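Conserved protein with 2 CBS domains (Pyrobaculum aerophilum, PDB 2RIH) binds AMP through its paired CBS domains and probably acts as a ligand-sensing regulatory protein. Local coordinates at residues E20-T23 against I24-A28; I81-L84 against D85-V89. All blocks are in the same frame, centred on the assembly; numbering follows the deposited sequence.

Interaction 1. Residues E20-T23 against I24-A28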
loop_
_atom_site.group_PDB
_atom_site.type_symbol
_atom_site.label_atom_id
_atom_site.label_comp_id
_atom_site.label_asym_id
_atom_site.label_seq_id
_atom_site.Cartn_x
_atom_site.Cartn_y
_atom_site.Cartn_z
ATOM N N GLU A 20 -3.137 22.051 -4.600
ATOM C CA GLU A 20 -4.279 21.741 -3.738
ATOM C C GLU A 20 -5.656 21.754 -4.419
ATOM O O GLU A 20 -6.621 21.248 -3.848
ATOM C CB GLU A 20 -4.293 22.692 -2.533
ATOM C CG GLU A 20 -4.338 24.183 -2.874
ATOM C CD GLU A 20 -4.454 25.046 -1.635
ATOM O OE1 GLU A 20 -3.634 25.959 -1.464
ATOM O OE2 GLU A 20 -5.363 24.800 -0.822
ATOM N N THR A 21 -5.734 22.340 -5.613
ATOM C CA THR A 21 -6.960 22.390 -6.421
ATOM C C THR A 21 -7.150 21.154 -7.310
ATOM O O THR A 21 -8.157 21.045 -8.018
ATOM C CB THR A 21 -6.932 23.616 -7.360
ATOM O OG1 THR A 21 -5.666 23.661 -8.029
ATOM C CG2 THR A 21 -7.133 24.913 -6.583
ATOM N N ALA A 22 -6.183 20.235 -7.286
ATOM C CA ALA A 22 -6.233 19.028 -8.114
ATOM C C ALA A 22 -7.529 18.230 -7.928
ATOM O O ALA A 22 -8.119 18.199 -6.840
ATOM C CB ALA A 22 -5.018 18.131 -7.819
ATOM N N THR A 23 -7.965 17.575 -8.997
ATOM C CA THR A 23 -9.112 16.689 -8.909
ATOM C C THR A 23 -8.632 15.320 -8.460
ATOM O O THR A 23 -7.439 15.034 -8.487
ATOM C CB THR A 23 -9.854 16.553 -10.247
ATOM O OG1 THR A 23 -9.033 15.849 -11.192
ATOM C CG2 THR A 23 -10.247 17.932 -10.787
ATOM N N ILE A 24 -9.576 14.478 -8.070
ATOM C CA ILE A 24 -9.271 13.120 -7.642
ATOM C C ILE A 24 -8.612 12.302 -8.756
ATOM O O ILE A 24 -7.655 11.573 -8.505
ATOM C CB ILE A 24 -10.539 12.377 -7.140
ATOM C CG1 ILE A 24 -11.092 13.058 -5.877
ATOM C CG2 ILE A 24 -10.215 10.890 -6.893
ATOM C CD1 ILE A 24 -12.433 12.551 -5.466
ATOM N N ARG A 25 -9.134 12.411 -9.973
ATOM C CA ARG A 25 -8.585 11.660 -11.101
ATOM C C ARG A 25 -7.218 12.184 -11.540
ATOM O O ARG A 25 -6.401 11.414 -12.047
ATOM C CB ARG A 25 -9.545 11.662 -12.302
ATOM C CG ARG A 25 -9.289 10.490 -13.257
ATOM C CD ARG A 25 -10.257 10.435 -14.416
ATOM N NE ARG A 25 -11.656 10.544 -14.007
ATOM C CZ ARG A 25 -12.465 9.535 -13.679
ATOM N NH1 ARG A 25 -12.043 8.279 -13.679
ATOM N NH2 ARG A 25 -13.722 9.789 -13.341
ATOM N N GLU A 26 -6.978 13.485 -11.373
ATOM C CA GLU A 26 -5.660 14.056 -11.662
ATOM C C GLU A 26 -4.607 13.425 -10.758
ATOM O O GLU A 26 -3.532 13.043 -11.232
ATOM C CB GLU A 26 -5.659 15.582 -11.517
ATOM C CG GLU A 26 -6.294 16.291 -12.705
ATOM C CD GLU A 26 -6.592 17.755 -12.443
ATOM O OE1 GLU A 26 -6.393 18.224 -11.306
ATOM O OE2 GLU A 26 -7.037 18.442 -13.384
ATOM N N VAL A 27 -4.931 13.306 -9.468
ATOM C CA VAL A 27 -4.052 12.643 -8.504
ATOM C C VAL A 27 -3.817 11.185 -8.893
ATOM O O VAL A 27 -2.679 10.724 -8.925
ATOM C CB VAL A 27 -4.623 12.699 -7.066
ATOM C CG1 VAL A 27 -3.802 11.788 -6.112
ATOM C CG2 VAL A 27 -4.672 14.142 -6.574
ATOM N N ALA A 28 -4.900 10.469 -9.174
ATOM C CA ALA A 28 -4.828 9.081 -9.624
ATOM C C ALA A 28 -3.956 8.898 -10.860
ATOM O O ALA A 28 -3.198 7.938 -10.939
ATOM C CB ALA A 28 -6.230 8.533 -9.886
#
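The backbone N of T23 donates a nearly straight hydrogen bond to OE1 of E26, 2.9 Å long. The carboxylate receives this N-H from above its plane, tilted by 51°. E26 reaches the spot because its CG lies beside its own backbone N (chi1 -78°) and the chain runs extended beyond CG, folding the side chain back over the start of the helix. A reciprocal bond completes the exchange: E26 N donates to T23 OG1 at 3.1 Å. The threonine hydroxyl lies between its own N and carbonyl carbon (chi1 68°), the rotation at which OG1 meets E26 N. The two side chains pass obliquely, with OG1 of T23 only 3.2 Å from CG of E26 and the methyl CG2 of T23 3.9 Å from OE1 of E26.

The first regular helical bond, V27 N to T23 O at 3.2 Å, is consistent with T23 as the N-cap of the helix. A22 CB lies 4.2 Å from V27 CG2, a light apolar touch beside the polar exchange, while CA of A22 also approaches OE1 of E26 at 3.3 Å. V27 continues inward onto A39 and L41 of strand 38-43, so this side of the turn merges with the core of the domain. R25 instead points its guanidinium away from the cap to a salt bridge with D70, and its NH1 donates to V63 O of the second subunit.

The side chain of T23 thus takes up the N-H of E26 in the first turn, and the side chain of E26 takes up that of T23 itself. This pairing of T23 and E26 is a capping box, here starting helix 24-34 after strand 16-19 of the first CBS domain.

Interaction 2. Residues I81-L84 against D85-V89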
loop_
_atom_site.group_PDB
_atom_site.type_symbol
_atom_site.label_atom_id
_atom_site.label_comp_id
_atom_site.label_asym_id
_atom_site.label_seq_id
_atom_site.Cartn_x
_atom_site.Cartn_y
_atom_site.Cartn_z
ATOM N N ILE A 81 1.580 13.686 7.445
ATOM C CA ILE A 81 2.404 13.155 8.519
ATOM C C ILE A 81 3.842 13.171 7.999
ATOM O O ILE A 81 4.186 12.458 7.050
ATOM C CB ILE A 81 2.002 11.718 8.943
ATOM C CG1 ILE A 81 0.512 11.646 9.341
ATOM C CG2 ILE A 81 2.915 11.220 10.090
ATOM C CD1 ILE A 81 0.047 12.694 10.377
ATOM N N THR A 82 4.676 13.992 8.620
ATOM C CA THR A 82 5.998 14.266 8.087
ATOM C C THR A 82 7.145 13.776 8.962
ATOM O O THR A 82 7.000 13.601 10.171
ATOM C CB THR A 82 6.211 15.782 7.883
ATOM O OG1 THR A 82 6.181 16.432 9.154
ATOM C CG2 THR A 82 5.134 16.390 6.969
ATOM N N VAL A 83 8.286 13.564 8.312
ATOM C CA VAL A 83 9.567 13.385 8.988
ATOM C C VAL A 83 10.575 14.285 8.301
ATOM O O VAL A 83 10.338 14.758 7.193
ATOM C CB VAL A 83 10.073 11.918 8.952
ATOM C CG1 VAL A 83 9.148 11.024 9.755
ATOM C CG2 VAL A 83 10.216 11.417 7.509
ATOM N N LEU A 84 11.693 14.532 8.973
ATOM C CA LEU A 84 12.789 15.300 8.395
ATOM C C LEU A 84 13.652 14.403 7.518
ATOM O O LEU A 84 13.765 13.205 7.774
ATOM C CB LEU A 84 13.654 15.934 9.491
ATOM C CG LEU A 84 13.006 17.008 10.360
ATOM C CD1 LEU A 84 13.872 17.267 11.592
ATOM C CD2 LEU A 84 12.774 18.304 9.563
ATOM N N ASP A 85 14.245 14.989 6.475
ATOM C CA ASP A 85 15.218 14.300 5.619
ATOM C C ASP A 85 16.451 13.805 6.405
ATOM O O ASP A 85 17.127 12.854 5.993
ATOM C CB ASP A 85 15.649 15.194 4.436
ATOM C CG ASP A 85 16.225 16.547 4.871
ATOM O OD1 ASP A 85 16.059 16.957 6.039
ATOM O OD2 ASP A 85 16.838 17.218 4.018
ATOM N N THR A 86 16.710 14.451 7.540
ATOM C CA THR A 86 17.811 14.122 8.440
ATOM C C THR A 86 17.440 13.170 9.592
ATOM O O THR A 86 18.314 12.769 10.363
ATOM C CB THR A 86 18.351 15.411 9.087
ATOM O OG1 THR A 86 17.259 16.127 9.676
ATOM C CG2 THR A 86 19.045 16.296 8.045
ATOM N N ASP A 87 16.161 12.828 9.733
ATOM C CA ASP A 87 15.740 11.853 10.742
ATOM C C ASP A 87 16.234 10.451 10.406
ATOM O O ASP A 87 16.296 10.091 9.230
ATOM C CB ASP A 87 14.210 11.791 10.861
ATOM C CG ASP A 87 13.636 12.938 11.668
ATOM O OD1 ASP A 87 14.390 13.561 12.440
ATOM O OD2 ASP A 87 12.427 13.209 11.521
ATOM N N PRO A 88 16.613 9.672 11.436
ATOM C CA PRO A 88 16.878 8.257 11.234
ATOM C C PRO A 88 15.621 7.512 10.793
ATOM O O PRO A 88 14.508 7.876 11.174
ATOM C CB PRO A 88 17.343 7.766 12.611
ATOM C CG PRO A 88 16.886 8.797 13.576
ATOM C CD PRO A 88 16.851 10.086 12.832
ATOM N N VAL A 89 15.807 6.470 10.000
ATOM C CA VAL A 89 14.683 5.746 9.423
ATOM C C VAL A 89 13.720 5.145 10.466
ATOM O O VAL A 89 12.557 4.904 10.146
ATOM C CB VAL A 89 15.167 4.662 8.427
ATOM C CG1 VAL A 89 15.921 5.315 7.266
ATOM C CG2 VAL A 89 16.036 3.625 9.120
#
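A type I beta turn from L84 to D87 ends strand 82-84, and D87 binds L84 through both its backbone and its side chain. The turn is closed by D87 N donating to L84 O at 3.1 Å. In the other direction, L84 N donates to OD2 of D87 over 3.0 Å, with an N-H...O angle of 163°. The N-H arrives from above the carboxylate, 59° out of its plane. D87 holds its CG beside its own backbone N (chi1 -78°), which swings the carboxylate back across the turn to the strand end.

This turn lies on the way from strand 82-84, outermost within this chain in the sheet of the second CBS domain, to helix 89-99, the beta-to-alpha step of the CBS fold. The strand begins just after I81, one of the residues that bind AMP in a structure of this protein. V83, just before the turn, faces the interior, packing on V104 and V106 of the neighbouring strand and on V91 of the helix; its CB is 3.7 Å from OD2 of D87. L84 lies obliquely across the carboxylate, its CD1 3.8 Å from OD1 of D87, and its CB is 3.6 Å from the hydroxyl OG1 of T86. The carbonyl oxygen of L84 also accepts from the hydroxyl of T7, and T86 O from NE of R6, which brings the N-terminal segment against the turn.

From the N terminus, the chain leaves strand 16-19 and enters interaction 1, which joins the following loop to the start of helix 24-34 in the first CBS domain. Much later, interaction 2 closes the turn between strand 82-84 and helix 89-99 in the second. The two contacts are in series and neither nest nor cross; each follows a strand that is outermost within this chain in its own sheet, at the corresponding strand-to-helix step of the two repeated domains. The centres of interactions 1 and 2 are about 26 Å apart, on opposite sides of the chain's centre, and the two do not touch. Only interaction 1 borders the second subunit, whereas interaction 2 is bordered by the chain's own N-terminal residues.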